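Local coordinates for peroxiredoxin 6 (Arenicola marina, PDB 2V2G), which probably reduces hydrogen peroxide and organic hydroperoxides to water and alcohols, as a thiol-dependent antioxidant enzyme of the peroxiredoxin family, at residues E48-E56 with K85-Y96; P124-I132 with S142-R151. The protein carries 1 engineered substitution. All coordinates share one frame; numbering follows the deposited sequence.

Contact 1 (E48-E56 with K85-Y96); sequences ELGRVIQLE and KCLSGVKGDMPY
The carbonyl O of Leu-49 accepts two hydrogen bonds, from the hydroxyl of Tyr-96 and from the backbone N of Ile-53. The Tyr-96 OH to Leu-49 O distance is 2.9 Å. The two donors reach the oxygen from opposite faces of its carbonyl plane, so the tyrosine adds to the helical bond without replacing it. This is helix-on-helix packing in the thioredoxin fold of the peroxiredoxins. Helix 43-54 meets the end of helix 74-88 and the loop leading from it to strand 98-100. The backbones come close where Gly-50 faces Ser-88, and Gly-50 O lies 3.4 Å from Ser-88 CB. Ile-53 fills the centre. Its CG1 sits anti to the carbonyl carbon (chi1 -59°) and turns with CD1 to Pro-95 CD and Met-94 SD; Ile-53 CG2, anti to the backbone N, goes to Val-90 CB at 3.6 Å. Val-52 CG1 approaches the Tyr-96 ring at CE2 (3.6 Å), and its side chain crosses the tyrosine at about a right angle. At the outer margin, the extended Gln-54 side chain gives its NE2 hydrogen to Ser-88 O in a nearly straight bond (167°). Its OE1 accepts from Arg-51 NH1, so both polar atoms of the amide are bound and its rotation is fixed. Ser-88 OG donates to Lys-85 O; it also accepts from Val-90 N at 2.9 Å, and this second bond makes an ST turn at the helix end.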
ATOM      1  N   GLU A  48     -11.706 -10.864   3.126  1.00 23.30           N
ATOM      2  CA  GLU A  48     -10.385 -10.447   3.583  1.00 23.28           C
ATOM      3  C   GLU A  48      -9.946 -11.116   4.884  1.00 22.75           C
ATOM      4  O   GLU A  48      -8.845 -11.734   4.939  1.00 23.67           O
ATOM      5  CB  GLU A  48     -10.337  -8.943   3.749  1.00 24.11           C
ATOM      6  CG  GLU A  48     -10.330  -8.223   2.440  1.00 23.84           C
ATOM      7  CD  GLU A  48     -10.163  -6.727   2.694  1.00 25.78           C
ATOM      8  OE1 GLU A  48     -10.845  -6.256   3.604  1.00 25.72           O
ATOM      9  OE2 GLU A  48      -9.303  -6.091   2.053  1.00 24.70           O
ATOM     10  N   LEU A  49     -10.793 -11.043   5.902  1.00 23.35           N
ATOM     11  CA  LEU A  49     -10.455 -11.720   7.177  1.00 23.04           C
ATOM     12  C   LEU A  49     -10.385 -13.227   6.961  1.00 22.68           C
ATOM     13  O   LEU A  49      -9.574 -13.908   7.577  1.00 25.15           O
ATOM     14  CB  LEU A  49     -11.400 -11.299   8.315  1.00 23.95           C
ATOM     15  CG  LEU A  49     -10.981  -9.996   9.000  1.00 22.82           C
ATOM     16  CD1 LEU A  49     -11.044  -8.768   8.135  1.00 26.71           C
ATOM     17  CD2 LEU A  49     -11.822  -9.784  10.276  1.00 25.07           C
ATOM     18  N   GLY A  50     -11.177 -13.777   6.054  1.00 22.57           N
ATOM     19  CA  GLY A  50     -11.074 -15.206   5.761  1.00 22.60           C
ATOM     20  C   GLY A  50      -9.782 -15.585   5.081  1.00 21.32           C
ATOM     21  O   GLY A  50      -9.169 -16.625   5.354  1.00 23.69           O
ATOM     22  N   ARG A  51      -9.323 -14.732   4.163  1.00 22.04           N
ATOM     23  CA  ARG A  51      -8.014 -14.877   3.569  1.00 22.00           C
ATOM     24  C   ARG A  51      -6.889 -14.857   4.594  1.00 21.44           C
ATOM     25  O   ARG A  51      -5.914 -15.602   4.459  1.00 22.40           O
ATOM     26  CB  ARG A  51      -7.793 -13.845   2.459  1.00 22.10           C
ATOM     27  CG  ARG A  51      -6.511 -14.022   1.715  1.00 21.44           C
ATOM     28  CD  ARG A  51      -6.326 -15.417   1.124  1.00 23.39           C
ATOM     29  NE  ARG A  51      -5.159 -15.549   0.242  1.00 23.81           N
ATOM     30  CZ  ARG A  51      -4.557 -16.693   0.003  1.00 24.67           C
ATOM     31  NH1 ARG A  51      -4.994 -17.785   0.577  1.00 23.98           N
ATOM     32  NH2 ARG A  51      -3.496 -16.711  -0.797  1.00 23.27           N
ATOM     33  N   VAL A  52      -6.972 -13.930   5.552  1.00 22.02           N
ATOM     34  CA  VAL A  52      -5.964 -13.870   6.603  1.00 23.03           C
ATOM     35  C   VAL A  52      -5.928 -15.184   7.417  1.00 23.06           C
ATOM     36  O   VAL A  52      -4.832 -15.704   7.668  1.00 23.11           O
ATOM     37  CB  VAL A  52      -6.121 -12.610   7.469  1.00 23.89           C
ATOM     38  CG1 VAL A  52      -5.070 -12.599   8.578  1.00 23.84           C
ATOM     39  CG2 VAL A  52      -5.933 -11.368   6.582  1.00 22.52           C
ATOM     40  N   ILE A  53      -7.074 -15.747   7.756  1.00 23.65           N
ATOM     41  CA  ILE A  53      -7.105 -17.099   8.382  1.00 22.65           C
ATOM     42  C   ILE A  53      -6.357 -18.115   7.482  1.00 23.60           C
ATOM     43  O   ILE A  53      -5.504 -18.869   7.964  1.00 21.85           O
ATOM     44  CB  ILE A  53      -8.553 -17.614   8.721  1.00 23.78           C
ATOM     45  CG1 ILE A  53      -9.229 -16.609   9.693  1.00 23.60           C
ATOM     46  CG2 ILE A  53      -8.509 -19.151   9.173  1.00 22.33           C
ATOM     47  CD1 ILE A  53     -10.611 -17.008  10.042  1.00 22.55           C
ATOM     48  N   GLN A  54      -6.650 -18.109   6.161  1.00 23.34           N
ATOM     49  CA  GLN A  54      -5.979 -19.022   5.263  1.00 22.91           C
ATOM     50  C   GLN A  54      -4.451 -18.885   5.287  1.00 22.29           C
ATOM     51  O   GLN A  54      -3.750 -19.888   5.113  1.00 23.53           O
ATOM     52  CB  GLN A  54      -6.482 -18.927   3.820  1.00 23.47           C
ATOM     53  CG  GLN A  54      -7.928 -19.299   3.620  1.00 22.15           C
ATOM     54  CD  GLN A  54      -8.420 -19.001   2.208  1.00 22.19           C
ATOM     55  OE1 GLN A  54      -7.696 -18.421   1.378  1.00 22.55           O
ATOM     56  NE2 GLN A  54      -9.661 -19.400   1.936  1.00 21.76           N
ATOM     57  N   LEU A  55      -3.980 -17.644   5.495  1.00 22.90           N
ATOM     58  CA  LEU A  55      -2.566 -17.330   5.513  1.00 23.62           C
ATOM     59  C   LEU A  55      -1.945 -17.318   6.945  1.00 23.67           C
ATOM     60  O   LEU A  55      -0.790 -16.889   7.099  1.00 24.17           O
ATOM     61  CB  LEU A  55      -2.349 -15.953   4.848  1.00 24.45           C
ATOM     62  CG  LEU A  55      -2.628 -15.917   3.350  1.00 24.22           C
ATOM     63  CD1 LEU A  55      -2.594 -14.431   2.832  1.00 24.67           C
ATOM     64  CD2 LEU A  55      -1.574 -16.765   2.642  1.00 25.17           C
ATOM     65  N   GLU A  56      -2.666 -17.740   7.983  1.00 24.48           N
ATOM     66  CA  GLU A  56      -2.188 -17.492   9.345  1.00 26.07           C
ATOM     67  C   GLU A  56      -0.813 -18.170   9.600  1.00 25.76           C
ATOM     68  O   GLU A  56       0.073 -17.550  10.204  1.00 27.51           O
ATOM     69  CB  GLU A  56      -3.254 -17.908  10.379  1.00 28.46           C
ATOM     70  CG  GLU A  56      -3.066 -19.215  11.061  1.00 33.46           C
ATOM     71  CD  GLU A  56      -2.056 -19.171  12.231  1.00 40.05           C
ATOM     72  OE1 GLU A  56      -1.864 -18.081  12.864  1.00 45.12           O
ATOM     73  OE2 GLU A  56      -1.479 -20.239  12.523  1.00 48.66           O
ATOM     74  N   LYS A  85     -14.835 -17.575   9.606  1.00 24.87           N
ATOM     75  CA  LYS A  85     -14.295 -18.939   9.613  1.00 25.73           C
ATOM     76  C   LYS A  85     -14.902 -19.744   8.473  1.00 26.57           C
ATOM     77  O   LYS A  85     -14.200 -20.436   7.759  1.00 26.18           O
ATOM     78  CB  LYS A  85     -14.625 -19.629  10.945  1.00 26.35           C
ATOM     79  CG  LYS A  85     -13.930 -19.064  12.138  1.00 26.50           C
ATOM     80  CD  LYS A  85     -14.443 -19.675  13.392  1.00 26.97           C
ATOM     81  CE  LYS A  85     -13.787 -19.059  14.563  1.00 29.33           C
ATOM     82  NZ  LYS A  85     -14.313 -19.614  15.820  1.00 29.74           N
ATOM     83  N   CYS A  86     -16.216 -19.642   8.305  1.00 27.61           N
ATOM     84  CA  CYS A  86     -16.908 -20.392   7.268  1.00 28.04           C
ATOM     85  C   CYS A  86     -16.307 -20.135   5.874  1.00 27.69           C
ATOM     86  O   CYS A  86     -15.951 -21.059   5.143  1.00 26.72           O
ATOM     87  CB  CYS A  86     -18.373 -19.974   7.290  1.00 28.68           C
ATOM     88  SG  CYS A  86     -19.388 -20.832   6.108  1.00 34.83           S
ATOM     89  N   LEU A  87     -16.216 -18.865   5.531  1.00 26.87           N
ATOM     90  CA  LEU A  87     -15.749 -18.442   4.255  1.00 28.25           C
ATOM     91  C   LEU A  87     -14.270 -18.826   4.072  1.00 27.41           C
ATOM     92  O   LEU A  87     -13.810 -19.083   2.958  1.00 28.93           O
ATOM     93  CB  LEU A  87     -15.970 -16.931   4.119  1.00 29.91           C
ATOM     94  CG  LEU A  87     -16.535 -16.295   2.829  1.00 34.70           C
ATOM     95  CD1 LEU A  87     -15.697 -15.146   2.442  1.00 36.39           C
ATOM     96  CD2 LEU A  87     -16.690 -17.266   1.646  1.00 32.71           C
ATOM     97  N   SER A  88     -13.506 -18.843   5.157  1.00 26.03           N
ATOM     98  CA  SER A  88     -12.096 -19.203   5.093  1.00 24.77           C
ATOM     99  C   SER A  88     -11.910 -20.664   4.702  1.00 23.27           C
ATOM    100  O   SER A  88     -10.886 -20.998   4.099  1.00 23.19           O
ATOM    101  CB  SER A  88     -11.354 -18.981   6.416  1.00 23.91           C
ATOM    102  OG  SER A  88     -11.611 -20.028   7.338  1.00 23.28           O
ATOM    103  N   GLY A  89     -12.868 -21.513   5.053  1.00 23.36           N
ATOM    104  CA  GLY A  89     -12.771 -22.965   4.801  1.00 24.36           C
ATOM    105  C   GLY A  89     -11.848 -23.643   5.813  1.00 24.70           C
ATOM    106  O   GLY A  89     -11.618 -24.865   5.742  1.00 25.27           O
ATOM    107  N   VAL A  90     -11.334 -22.868   6.768  1.00 24.65           N
ATOM    108  CA  VAL A  90     -10.480 -23.377   7.828  1.00 26.21           C
ATOM    109  C   VAL A  90     -11.286 -23.568   9.118  1.00 27.30           C
ATOM    110  O   VAL A  90     -11.986 -22.682   9.570  1.00 27.59           O
ATOM    111  CB  VAL A  90      -9.285 -22.460   8.124  1.00 26.95           C
ATOM    112  CG1 VAL A  90      -8.420 -23.091   9.190  1.00 26.69           C
ATOM    113  CG2 VAL A  90      -8.485 -22.183   6.855  1.00 24.85           C
ATOM    114  N   LYS A  91     -11.182 -24.752   9.692  1.00 29.45           N
ATOM    115  CA  LYS A  91     -11.863 -25.072  10.946  1.00 30.21           C
ATOM    116  C   LYS A  91     -10.950 -24.666  12.115  1.00 31.20           C
ATOM    117  O   LYS A  91      -9.719 -24.765  12.012  1.00 33.32           O
ATOM    118  CB  LYS A  91     -12.174 -26.566  10.992  1.00 30.61           C
ATOM    119  CG  LYS A  91     -13.061 -27.065   9.853  1.00 31.59           C
ATOM    120  CD  LYS A  91     -14.477 -26.593  10.047  1.00 31.88           C
ATOM    121  CE  LYS A  91     -15.475 -27.460   9.299  1.00 33.28           C
ATOM    122  NZ  LYS A  91     -16.852 -27.423   9.938  1.00 34.27           N
ATOM    123  N   GLY A  92     -11.528 -24.150  13.198  1.00 31.44           N
ATOM    124  CA  GLY A  92     -10.738 -23.883  14.397  1.00 31.29           C
ATOM    125  C   GLY A  92     -10.949 -22.478  14.896  1.00 32.10           C
ATOM    126  O   GLY A  92     -11.592 -21.662  14.236  1.00 32.17           O
ATOM    127  N   ASP A  93     -10.381 -22.171  16.051  1.00 31.81           N
ATOM    128  CA  ASP A  93     -10.602 -20.855  16.628  1.00 32.66           C
ATOM    129  C   ASP A  93      -9.959 -19.753  15.778  1.00 32.02           C
ATOM    130  O   ASP A  93      -8.942 -19.971  15.112  1.00 30.34           O
ATOM    131  CB  ASP A  93     -10.012 -20.771  18.027  1.00 32.75           C
ATOM    132  CG  ASP A  93     -10.663 -21.725  19.010  1.00 35.65           C
ATOM    133  OD1 ASP A  93     -11.788 -22.248  18.745  1.00 36.11           O
ATOM    134  OD2 ASP A  93     -10.015 -21.936  20.063  1.00 39.84           O
ATOM    135  N   MET A  94     -10.510 -18.538  15.879  1.00 32.54           N
ATOM    136  CA  MET A  94      -9.934 -17.388  15.230  1.00 32.99           C
ATOM    137  C   MET A  94      -8.481 -17.258  15.581  1.00 32.80           C
ATOM    138  O   MET A  94      -8.129 -17.307  16.758  1.00 33.80           O
ATOM    139  CB  MET A  94     -10.607 -16.093  15.664  1.00 33.57           C
ATOM    140  CG  MET A  94     -11.935 -15.902  15.072  1.00 34.99           C
ATOM    141  SD  MET A  94     -11.833 -15.700  13.290  1.00 31.75           S
ATOM    142  CE  MET A  94     -11.454 -13.962  13.084  1.00 30.45           C
ATOM    143  N   PRO A  95      -7.633 -17.111  14.572  1.00 31.66           N
ATOM    144  CA  PRO A  95      -6.220 -17.068  14.867  1.00 30.97           C
ATOM    145  C   PRO A  95      -5.703 -15.703  15.288  1.00 31.86           C
ATOM    146  O   PRO A  95      -4.526 -15.626  15.601  1.00 34.90           O
ATOM    147  CB  PRO A  95      -5.588 -17.508  13.548  1.00 32.20           C
ATOM    148  CG  PRO A  95      -6.546 -16.978  12.518  1.00 31.68           C
ATOM    149  CD  PRO A  95      -7.901 -17.041  13.122  1.00 32.06           C
ATOM    150  N   TYR A  96      -6.544 -14.653  15.282  1.00 28.99           N
ATOM    151  CA  TYR A  96      -6.139 -13.279  15.653  1.00 26.97           C
ATOM    152  C   TYR A  96      -7.289 -12.517  16.362  1.00 25.70           C
ATOM    153  O   TYR A  96      -8.474 -12.782  16.114  1.00 24.58           O
ATOM    154  CB  TYR A  96      -5.669 -12.445  14.428  1.00 26.82           C
ATOM    155  CG  TYR A  96      -6.648 -12.463  13.272  1.00 24.59           C
ATOM    156  CD1 TYR A  96      -7.772 -11.665  13.277  1.00 28.28           C
ATOM    157  CD2 TYR A  96      -6.483 -13.353  12.214  1.00 26.03           C
ATOM    158  CE1 TYR A  96      -8.725 -11.736  12.239  1.00 27.24           C
ATOM    159  CE2 TYR A  96      -7.423 -13.399  11.151  1.00 23.47           C
ATOM    160  CZ  TYR A  96      -8.538 -12.619  11.194  1.00 27.66           C
ATOM    161  OH  TYR A  96      -9.467 -12.668  10.182  1.00 26.65           O
TER

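Contact 2 (P124-I132 with S142-R151); sequences PLTCRAVFI and SILYPATTGR. With BEZ (benzoic acid), chain E.
The axes of strands 128-132 and 142-145 approach to 4.7 Å and run antiparallel, their directions 177° apart, as the two arms of a beta hairpin. Arg-128 with Tyr-145 and Val-130 with Ile-143 are the hydrogen-bonded pairs. Ala-129 with Leu-144 and Phe-131 with Ser-142 are non-hydrogen-bonded. On the Ala-129 face, Leu-144 CD2 touches Ala-129 CB at 3.6 Å and also meets Cys-127 SG. On the other face, Ile-143 CD1 rests near Val-130 CG2. Beyond the strand, a type I turn from Pro-146 to Thr-149 presents Ala-147 O to Arg-128. NE and NH2 of Arg-128 both donate to Ala-147 O, at 3.0 and 2.9 Å, a side-on grip on one atom that lies in the guanidinium plane. The extended run from CG to NE carries the group to the turn. Arg-128 NH2 also donates to O2 of benzoic acid at 2.9 Å. NH1 forms a salt bridge with Glu-48, which also holds Arg-151, and a hydrogen bond with OG of Ser-45, the engineered residue at the predicted peroxidatic position. Arg-128 CB lies 3.5 Å above the centre of the Arg-151 guanidinium plane. Held by the turn carbonyl and Glu-48, Arg-128 points one N-H at the ligand's acid group and another at Ser-45, consistent with the active-site arginine of peroxiredoxins.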
ATOM      1  N   PRO A 124     -18.599   7.946  11.352  1.00 25.66           N
ATOM      2  CA  PRO A 124     -17.472   7.480  10.537  1.00 24.96           C
ATOM      3  C   PRO A 124     -17.140   5.987  10.700  1.00 24.10           C
ATOM      4  O   PRO A 124     -17.436   5.403  11.749  1.00 23.19           O
ATOM      5  CB  PRO A 124     -16.281   8.315  11.027  1.00 25.11           C
ATOM      6  CG  PRO A 124     -16.854   9.489  11.660  1.00 26.97           C
ATOM      7  CD  PRO A 124     -18.201   9.081  12.194  1.00 26.81           C
ATOM      8  N   LEU A 125     -16.457   5.436   9.731  1.00 22.92           N
ATOM      9  CA  LEU A 125     -16.015   4.060   9.776  1.00 22.72           C
ATOM     10  C   LEU A 125     -14.601   4.032   9.212  1.00 23.12           C
ATOM     11  O   LEU A 125     -14.170   4.967   8.509  1.00 23.34           O
ATOM     12  CB  LEU A 125     -16.897   3.164   8.927  1.00 22.44           C
ATOM     13  CG  LEU A 125     -18.332   2.933   9.396  1.00 23.21           C
ATOM     14  CD1 LEU A 125     -19.129   2.304   8.216  1.00 25.62           C
ATOM     15  CD2 LEU A 125     -18.306   2.054  10.719  1.00 24.53           C
ATOM     16  N   THR A 126     -13.850   3.007   9.552  1.00 22.47           N
ATOM     17  CA  THR A 126     -12.491   2.914   9.007  1.00 22.91           C
ATOM     18  C   THR A 126     -12.506   2.445   7.555  1.00 23.13           C
ATOM     19  O   THR A 126     -13.441   1.815   7.111  1.00 24.09           O
ATOM     20  CB  THR A 126     -11.579   1.961   9.794  1.00 24.13           C
ATOM     21  OG1 THR A 126     -12.113   0.629   9.792  1.00 26.96           O
ATOM     22  CG2 THR A 126     -11.436   2.369  11.242  1.00 24.55           C
ATOM     23  N   CYS A 127     -11.419   2.742   6.848  1.00 24.31           N
ATOM     24  CA  CYS A 127     -11.150   2.138   5.542  1.00 24.49           C
ATOM     25  C   CYS A 127     -10.497   0.747   5.711  1.00 25.33           C
ATOM     26  O   CYS A 127     -10.712   0.089   6.737  1.00 26.18           O
ATOM     27  CB  CYS A 127     -10.312   3.122   4.723  1.00 24.84           C
ATOM     28  SG  CYS A 127      -8.613   3.360   5.321  1.00 27.75           S
ATOM     29  N   ARG A 128      -9.798   0.267   4.675  1.00 24.60           N
ATOM     30  CA  ARG A 128      -9.093  -0.977   4.688  1.00 24.08           C
ATOM     31  C   ARG A 128      -7.603  -0.675   4.809  1.00 25.04           C
ATOM     32  O   ARG A 128      -6.845  -0.600   3.819  1.00 24.24           O
ATOM     33  CB  ARG A 128      -9.405  -1.736   3.415  1.00 22.88           C
ATOM     34  CG  ARG A 128     -10.831  -2.191   3.274  1.00 22.79           C
ATOM     35  CD  ARG A 128     -11.086  -3.056   2.067  1.00 22.79           C
ATOM     36  NE  ARG A 128     -12.525  -3.115   1.840  1.00 25.49           N
ATOM     37  CZ  ARG A 128     -13.425  -3.750   2.584  1.00 25.05           C
ATOM     38  NH1 ARG A 128     -13.051  -4.543   3.558  1.00 23.94           N
ATOM     39  NH2 ARG A 128     -14.710  -3.531   2.380  1.00 25.25           N
ATOM     40  N   ALA A 129      -7.182  -0.304   6.010  1.00 25.19           N
ATOM     41  CA  ALA A 129      -5.805   0.125   6.266  1.00 24.47           C
ATOM     42  C   ALA A 129      -4.947  -1.070   6.691  1.00 25.34           C
ATOM     43  O   ALA A 129      -5.456  -1.991   7.292  1.00 24.44           O
ATOM     44  CB  ALA A 129      -5.789   1.251   7.365  1.00 25.79           C
ATOM     45  N   VAL A 130      -3.657  -0.992   6.452  1.00 24.04           N
ATOM     46  CA  VAL A 130      -2.711  -1.992   6.962  1.00 24.78           C
ATOM     47  C   VAL A 130      -1.498  -1.253   7.464  1.00 23.82           C
ATOM     48  O   VAL A 130      -0.902  -0.393   6.757  1.00 23.79           O
ATOM     49  CB  VAL A 130      -2.283  -3.009   5.953  1.00 26.52           C
ATOM     50  CG1 VAL A 130      -1.312  -4.071   6.574  1.00 27.71           C
ATOM     51  CG2 VAL A 130      -3.475  -3.674   5.257  1.00 27.39           C
ATOM     52  N   PHE A 131      -1.113  -1.559   8.689  1.00 22.73           N
ATOM     53  CA  PHE A 131       0.048  -0.999   9.292  1.00 23.06           C
ATOM     54  C   PHE A 131       0.990  -2.153   9.683  1.00 24.30           C
ATOM     55  O   PHE A 131       0.596  -3.029  10.409  1.00 24.57           O
ATOM     56  CB  PHE A 131      -0.265  -0.168  10.569  1.00 23.51           C
ATOM     57  CG  PHE A 131      -1.229   0.949  10.338  1.00 23.64           C
ATOM     58  CD1 PHE A 131      -0.792   2.174   9.845  1.00 26.02           C
ATOM     59  CD2 PHE A 131      -2.608   0.735  10.530  1.00 26.44           C
ATOM     60  CE1 PHE A 131      -1.693   3.209   9.610  1.00 25.58           C
ATOM     61  CE2 PHE A 131      -3.497   1.761  10.295  1.00 25.25           C
ATOM     62  CZ  PHE A 131      -3.031   2.990   9.748  1.00 24.77           C
ATOM     63  N   ILE A 132       2.203  -2.104   9.158  1.00 23.56           N
ATOM     64  CA  ILE A 132       3.283  -3.057   9.503  1.00 23.82           C
ATOM     65  C   ILE A 132       4.192  -2.389  10.514  1.00 24.58           C
ATOM     66  O   ILE A 132       4.799  -1.367  10.262  1.00 24.39           O
ATOM     67  CB  ILE A 132       4.088  -3.612   8.323  1.00 25.00           C
ATOM     68  CG1 ILE A 132       3.110  -4.087   7.252  1.00 24.74           C
ATOM     69  CG2 ILE A 132       4.989  -4.700   8.856  1.00 26.24           C
ATOM     70  CD1 ILE A 132       3.708  -4.771   5.974  1.00 25.25           C
ATOM     71  N   SER A 142       2.874   1.348   5.399  1.00 23.04           N
ATOM     72  CA  SER A 142       1.428   1.417   5.543  1.00 24.03           C
ATOM     73  C   SER A 142       0.747   1.448   4.157  1.00 23.75           C
ATOM     74  O   SER A 142       1.356   1.916   3.193  1.00 24.39           O
ATOM     75  CB  SER A 142       0.975   2.581   6.394  1.00 26.36           C
ATOM     76  OG  SER A 142       1.258   3.790   5.821  1.00 28.87           O
ATOM     77  N   ILE A 143      -0.511   1.028   4.169  1.00 24.15           N
ATOM     78  CA  ILE A 143      -1.397   1.192   2.992  1.00 24.58           C
ATOM     79  C   ILE A 143      -2.731   1.655   3.472  1.00 24.82           C
ATOM     80  O   ILE A 143      -3.216   1.224   4.547  1.00 25.06           O
ATOM     81  CB  ILE A 143      -1.500  -0.045   2.073  1.00 25.21           C
ATOM     82  CG1 ILE A 143      -2.438  -1.106   2.588  1.00 29.37           C
ATOM     83  CG2 ILE A 143      -0.102  -0.697   1.722  1.00 28.52           C
ATOM     84  CD1 ILE A 143      -2.533  -2.427   1.788  1.00 27.77           C
ATOM     85  N   LEU A 144      -3.390   2.469   2.663  1.00 23.86           N
ATOM     86  CA  LEU A 144      -4.755   2.910   2.939  1.00 23.96           C
ATOM     87  C   LEU A 144      -5.567   2.631   1.707  1.00 24.57           C
ATOM     88  O   LEU A 144      -5.516   3.380   0.701  1.00 22.13           O
ATOM     89  CB  LEU A 144      -4.847   4.413   3.267  1.00 26.28           C
ATOM     90  CG  LEU A 144      -4.279   5.000   4.525  1.00 29.04           C
ATOM     91  CD1 LEU A 144      -4.611   6.525   4.457  1.00 30.79           C
ATOM     92  CD2 LEU A 144      -4.863   4.302   5.777  1.00 30.21           C
ATOM     93  N   TYR A 145      -6.282   1.531   1.745  1.00 22.93           N
ATOM     94  CA  TYR A 145      -7.212   1.188   0.650  1.00 22.70           C
ATOM     95  C   TYR A 145      -8.654   1.564   1.066  1.00 22.61           C
ATOM     96  O   TYR A 145      -9.022   1.428   2.249  1.00 23.46           O
ATOM     97  CB  TYR A 145      -7.192  -0.320   0.361  1.00 24.01           C
ATOM     98  CG  TYR A 145      -6.005  -0.848  -0.420  1.00 22.26           C
ATOM     99  CD1 TYR A 145      -4.804  -0.190  -0.467  1.00 23.44           C
ATOM    100  CD2 TYR A 145      -6.133  -2.034  -1.180  1.00 25.51           C
ATOM    101  CE1 TYR A 145      -3.737  -0.691  -1.207  1.00 23.92           C
ATOM    102  CE2 TYR A 145      -5.073  -2.548  -1.903  1.00 27.34           C
ATOM    103  CZ  TYR A 145      -3.864  -1.890  -1.929  1.00 26.34           C
ATOM    104  OH  TYR A 145      -2.776  -2.361  -2.667  1.00 27.51           O
ATOM    105  N   PRO A 146      -9.489   2.008   0.106  1.00 21.79           N
ATOM    106  CA  PRO A 146     -10.858   2.334   0.462  1.00 22.30           C
ATOM    107  C   PRO A 146     -11.791   1.119   0.607  1.00 21.87           C
ATOM    108  O   PRO A 146     -11.425  -0.032   0.194  1.00 21.89           O
ATOM    109  CB  PRO A 146     -11.297   3.192  -0.722  1.00 21.73           C
ATOM    110  CG  PRO A 146     -10.595   2.563  -1.883  1.00 22.92           C
ATOM    111  CD  PRO A 146      -9.212   2.183  -1.328  1.00 22.76           C
ATOM    112  N   ALA A 147     -13.022   1.341   1.111  1.00 21.82           N
ATOM    113  CA  ALA A 147     -13.951   0.252   1.314  1.00 24.10           C
ATOM    114  C   ALA A 147     -14.247  -0.540   0.036  1.00 22.75           C
ATOM    115  O   ALA A 147     -14.552  -1.704   0.077  1.00 23.58           O
ATOM    116  CB  ALA A 147     -15.245   0.806   1.920  1.00 22.79           C
ATOM    117  N   THR A 148     -14.187   0.121  -1.109  1.00 22.43           N
ATOM    118  CA  THR A 148     -14.513  -0.496  -2.394  1.00 24.18           C
ATOM    119  C   THR A 148     -13.563  -1.618  -2.833  1.00 23.11           C
ATOM    120  O   THR A 148     -13.883  -2.410  -3.737  1.00 23.42           O
ATOM    121  CB  THR A 148     -14.389   0.583  -3.570  1.00 23.64           C
ATOM    122  OG1 THR A 148     -13.076   1.189  -3.624  1.00 22.99           O
ATOM    123  CG2 THR A 148     -15.475   1.644  -3.455  1.00 24.98           C
ATOM    124  N   THR A 149     -12.360  -1.613  -2.265  1.00 22.97           N
ATOM    125  CA  THR A 149     -11.175  -2.260  -2.897  1.00 23.46           C
ATOM    126  C   THR A 149     -10.491  -3.222  -1.908  1.00 23.50           C
ATOM    127  O   THR A 149      -9.691  -2.823  -1.077  1.00 25.50           O
ATOM    128  CB  THR A 149     -10.211  -1.221  -3.520  1.00 24.33           C
ATOM    129  OG1 THR A 149     -10.957  -0.437  -4.461  1.00 23.14           O
ATOM    130  CG2 THR A 149      -8.957  -1.902  -4.183  1.00 24.75           C
ATOM    131  N   GLY A 150     -10.803  -4.503  -2.056  1.00 23.87           N
ATOM    132  CA  GLY A 150     -10.190  -5.499  -1.217  1.00 24.04           C
ATOM    133  C   GLY A 150      -8.704  -5.583  -1.395  1.00 23.11           C
ATOM    134  O   GLY A 150      -8.192  -5.320  -2.447  1.00 23.51           O
ATOM    135  N   ARG A 151      -7.968  -5.919  -0.318  1.00 24.06           N
ATOM    136  CA  ARG A 151      -6.545  -5.960  -0.322  1.00 25.40           C
ATOM    137  C   ARG A 151      -5.949  -7.242  -0.943  1.00 26.90           C
ATOM    138  O   ARG A 151      -6.665  -8.170  -1.274  1.00 26.08           O
ATOM    139  CB  ARG A 151      -6.048  -5.801   1.114  1.00 24.03           C
ATOM    140  CG  ARG A 151      -6.249  -4.386   1.620  1.00 27.05           C
ATOM    141  CD  ARG A 151      -6.244  -4.295   3.080  1.00 25.14           C
ATOM    142  NE  ARG A 151      -7.461  -4.802   3.661  1.00 24.65           N
ATOM    143  CZ  ARG A 151      -7.849  -4.610   4.924  1.00 25.41           C
ATOM    144  NH1 ARG A 151      -7.110  -3.904   5.804  1.00 25.62           N
ATOM    145  NH2 ARG A 151      -9.012  -5.035   5.276  1.00 26.70           N
TER
HETATM  146  C   BEZ E1222     -17.707  -4.766   1.992  1.00 26.04           C
HETATM  147  O1  BEZ E1222     -18.260  -5.345   0.952  1.00 25.23           O
HETATM  148  O2  BEZ E1222     -16.917  -5.273   2.897  1.00 19.05           O
HETATM  149  C1  BEZ E1222     -18.148  -3.351   2.080  1.00 27.89           C
HETATM  150  C2  BEZ E1222     -18.115  -2.696   3.297  1.00 28.83           C
HETATM  151  C3  BEZ E1222     -18.539  -1.398   3.362  1.00 29.04           C
HETATM  152  C4  BEZ E1222     -19.053  -0.780   2.221  1.00 29.46           C
HETATM  153  C5  BEZ E1222     -19.069  -1.421   0.975  1.00 31.69           C
HETATM  154  C6  BEZ E1222     -18.621  -2.736   0.905  1.00 29.12           C

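Overall arrangement
Contact 1 is partly buried and ends in an exposed margin, whereas contact 2 is buried almost throughout. The first packs helix 43-54 against the end of helix 74-88 and the loop after it, on one side of the central sheet. The second pairs strand 124-133 with strand 139-145, which is outermost within the chain. Mostly apolar packing holds contact 1, with a few bonds to carbonyls; contact 2 combines backbone pairing with a cluster of charge. Glu-48, on segment 48-56 but turned away from 85-96, bridges the two, each carboxylate oxygen serving a different arginine. Both contacts touch the second subunit, but in contact 2 residues 142-144 extend the sheet antiparallel into that chain.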